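Side-chain contact in ATP-dependent 6-phosphofructokinase isozyme 2 (Escherichia coli, PDB 3UMO), which catalyses the ATP-dependent phosphorylation of fructose 6-phosphate to fructose 1,6-bisphosphate, the first committing step of glycolysis: residues 278-281 with 282-286. Residues are numbered along the deposited sequence; the frame is centred on the assembly and turned at random.
Sequences FGVA and AGSAA. With K (potassium ion), chain F; ATP (adenosine-5'-triphosphate), chain E.
Val280 and Ser284, one helical turn apart, present their side chains on the same face of helix 272-286, where the ribose and adenine of ATP lie. Val280 CG1 stands 4.0 Å from Ser284 OG and 3.7 Å from ATP O2', a van der Waals contact against the ribose hydroxyl; a first torsion of 163°, with CG1 anti to the backbone N, places this methyl beside both oxygens. In Ser284 the hydroxyl is instead anti to the carbonyl carbon (chi1 -63°), which sets OG between ribose and base. There Ser284 OG donates to ATP N3 at 3.0 Å and accepts a hydrogen bond from ATP O2', likewise 3.0 Å away, so that both of its roles are used and the rotation of the hydroxyl is fixed. The same O2' makes a weak bond to Val280 O, a carbonyl already receiving Ser284 N at 2.9 Å with an N-H...O angle of 164°. Gly283, having no side chain, meets the sugar through its backbone, its C lying 3.3 Å from ATP O4'. Around the helix, the methyls of Ala281 and Ala285 touch helix 297-307, while Ala282 packs on Ala261 of helix 254-267. Farther along, Ala286 O binds the potassium ion, whose shell Ser250, Val252, Asn289, Gly291 and Arg293 complete. This helix thus forms part of the nucleotide pocket and contributes to the adjoining monovalent-cation site of the ribokinase-family fold.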
ATOM      1  N   PHE A 278      36.659  -4.272  -2.063  1.00 19.77           N
ATOM      2  CA  PHE A 278      36.154  -5.554  -1.595  1.00 23.52           C
ATOM      3  C   PHE A 278      34.848  -5.343  -0.835  1.00 16.67           C
ATOM      4  O   PHE A 278      33.921  -6.149  -0.939  1.00 18.05           O
ATOM      5  CB  PHE A 278      37.189  -6.245  -0.707  1.00 24.50           C
ATOM      6  CG  PHE A 278      36.943  -7.713  -0.516  1.00 21.84           C
ATOM      7  CD1 PHE A 278      36.842  -8.557  -1.610  1.00 26.30           C
ATOM      8  CD2 PHE A 278      36.839  -8.258   0.757  1.00 21.16           C
ATOM      9  CE1 PHE A 278      36.622  -9.916  -1.443  1.00 26.97           C
ATOM     10  CE2 PHE A 278      36.616  -9.625   0.930  1.00 20.99           C
ATOM     11  CZ  PHE A 278      36.508 -10.450  -0.170  1.00 26.66           C
ATOM     12  N   GLY A 279      34.769  -4.240  -0.092  1.00 18.39           N
ATOM     13  CA  GLY A 279      33.543  -3.881   0.608  1.00 18.20           C
ATOM     14  C   GLY A 279      32.375  -3.674  -0.349  1.00 20.06           C
ATOM     15  O   GLY A 279      31.277  -4.195  -0.130  1.00 18.37           O
ATOM     16  N   VAL A 280      32.596  -2.895  -1.404  1.00 15.79           N
ATOM     17  CA  VAL A 280      31.554  -2.675  -2.400  1.00 15.44           C
ATOM     18  C   VAL A 280      31.191  -3.982  -3.101  1.00 18.09           C
ATOM     19  O   VAL A 280      30.011  -4.251  -3.348  1.00 15.95           O
ATOM     20  CB  VAL A 280      31.956  -1.590  -3.429  1.00 15.98           C
ATOM     21  CG1 VAL A 280      31.064  -1.653  -4.677  1.00 16.72           C
ATOM     22  CG2 VAL A 280      31.868  -0.218  -2.782  1.00 18.31           C
ATOM     23  N   ALA A 281      32.200  -4.793  -3.415  1.00 18.15           N
ATOM     24  CA  ALA A 281      31.945  -6.079  -4.065  1.00 16.31           C
ATOM     25  C   ALA A 281      31.025  -6.963  -3.226  1.00 15.98           C
ATOM     26  O   ALA A 281      30.071  -7.547  -3.748  1.00 18.69           O
ATOM     27  CB  ALA A 281      33.256  -6.809  -4.391  1.00 18.14           C
ATOM     28  N   ALA A 282      31.303  -7.056  -1.929  1.00 16.88           N
ATOM     29  CA  ALA A 282      30.483  -7.886  -1.045  1.00 15.56           C
ATOM     30  C   ALA A 282      29.108  -7.278  -0.802  1.00 21.15           C
ATOM     31  O   ALA A 282      28.097  -7.990  -0.787  1.00 17.82           O
ATOM     32  CB  ALA A 282      31.194  -8.127   0.275  1.00 15.59           C
ATOM     33  N   GLY A 283      29.069  -5.966  -0.568  1.00 15.57           N
ATOM     34  CA  GLY A 283      27.802  -5.284  -0.372  1.00 14.69           C
ATOM     35  C   GLY A 283      26.874  -5.485  -1.566  1.00 18.99           C
ATOM     36  O   GLY A 283      25.698  -5.818  -1.417  1.00 18.05           O
ATOM     37  N   SER A 284      27.412  -5.286  -2.764  1.00 17.38           N
ATOM     38  CA  SER A 284      26.613  -5.417  -3.972  1.00 16.11           C
ATOM     39  C   SER A 284      26.319  -6.886  -4.293  1.00 17.07           C
ATOM     40  O   SER A 284      25.258  -7.205  -4.828  1.00 18.02           O
ATOM     41  CB  SER A 284      27.288  -4.696  -5.140  1.00 16.36           C
ATOM     42  OG  SER A 284      27.373  -3.295  -4.885  1.00 19.20           O
ATOM     43  N   ALA A 285      27.238  -7.778  -3.938  1.00 16.58           N
ATOM     44  CA  ALA A 285      26.990  -9.208  -4.102  1.00 16.56           C
ATOM     45  C   ALA A 285      25.790  -9.610  -3.255  1.00 21.43           C
ATOM     46  O   ALA A 285      24.957 -10.410  -3.686  1.00 19.33           O
ATOM     47  CB  ALA A 285      28.215 -10.016  -3.703  1.00 21.33           C
ATOM     48  N   ALA A 286      25.675  -9.041  -2.062  1.00 16.83           N
ATOM     49  CA  ALA A 286      24.539  -9.344  -1.204  1.00 18.82           C
ATOM     50  C   ALA A 286      23.214  -9.019  -1.890  1.00 18.23           C
ATOM     51  O   ALA A 286      22.234  -9.735  -1.724  1.00 25.12           O
ATOM     52  CB  ALA A 286      24.650  -8.600   0.114  1.00 16.52           C
TER
HETATM   53  K     K F 314      19.836 -10.008  -0.065  1.00 20.75           K
HETATM   54  PG  ATP E 313      22.018  -1.818   5.509  1.00 17.63           P
HETATM   55  O1G ATP E 313      22.549  -1.771   6.899  1.00 16.36           O
HETATM   56  O2G ATP E 313      21.953  -3.303   5.166  1.00 15.88           O
HETATM   57  O3G ATP E 313      20.685  -1.169   5.361  1.00 19.75           O
HETATM   58  PB  ATP E 313      23.613   0.254   4.682  1.00 18.74           P
HETATM   59  O1B ATP E 313      22.472   1.310   4.561  1.00 16.74           O
HETATM   60  O2B ATP E 313      24.469   0.397   5.957  1.00 17.93           O
HETATM   61  O3B ATP E 313      23.063  -1.234   4.514  1.00 15.99           O
HETATM   62  PA  ATP E 313      24.433   0.615   1.946  1.00 17.07           P
HETATM   63  O1A ATP E 313      22.979   0.757   1.607  1.00 16.55           O
HETATM   64  O2A ATP E 313      25.291   1.778   1.445  1.00 17.17           O
HETATM   65  O3A ATP E 313      24.632   0.439   3.476  1.00 14.62           O
HETATM   66  O5' ATP E 313      24.931  -0.787   1.333  1.00 18.61           O
HETATM   67  C5' ATP E 313      26.284  -1.093   1.348  1.00 20.38           C
HETATM   68  C4' ATP E 313      26.891  -1.501   0.083  1.00 17.33           C
HETATM   69  O4' ATP E 313      26.023  -2.474  -0.538  1.00 15.49           O
HETATM   70  C3' ATP E 313      26.940  -0.407  -0.900  1.00 19.31           C
HETATM   71  O3' ATP E 313      28.054   0.385  -0.728  1.00 17.19           O
HETATM   72  C2' ATP E 313      26.928  -1.125  -2.186  1.00 20.59           C
HETATM   73  O2' ATP E 313      28.149  -1.700  -2.417  1.00 19.73           O
HETATM   74  C1' ATP E 313      25.954  -2.207  -1.919  1.00 15.43           C
HETATM   75  N9  ATP E 313      24.596  -1.815  -2.291  1.00 16.36           N
HETATM   76  C8  ATP E 313      23.642  -1.362  -1.457  1.00 19.83           C
HETATM   77  N7  ATP E 313      22.534  -1.110  -2.198  1.00 17.30           N
HETATM   78  C5  ATP E 313      22.791  -1.402  -3.489  1.00 18.10           C
HETATM   79  C6  ATP E 313      22.036  -1.344  -4.665  1.00 21.70           C
HETATM   80  N6  ATP E 313      20.612  -0.869  -4.653  1.00 19.59           N
HETATM   81  N1  ATP E 313      22.615  -1.721  -5.818  1.00 16.90           N
HETATM   82  C2  ATP E 313      23.890  -2.147  -5.854  1.00 17.83           C
HETATM   83  N3  ATP E 313      24.631  -2.215  -4.744  1.00 17.78           N
HETATM   84  C4  ATP E 313      24.111  -1.854  -3.557  1.00 17.97           C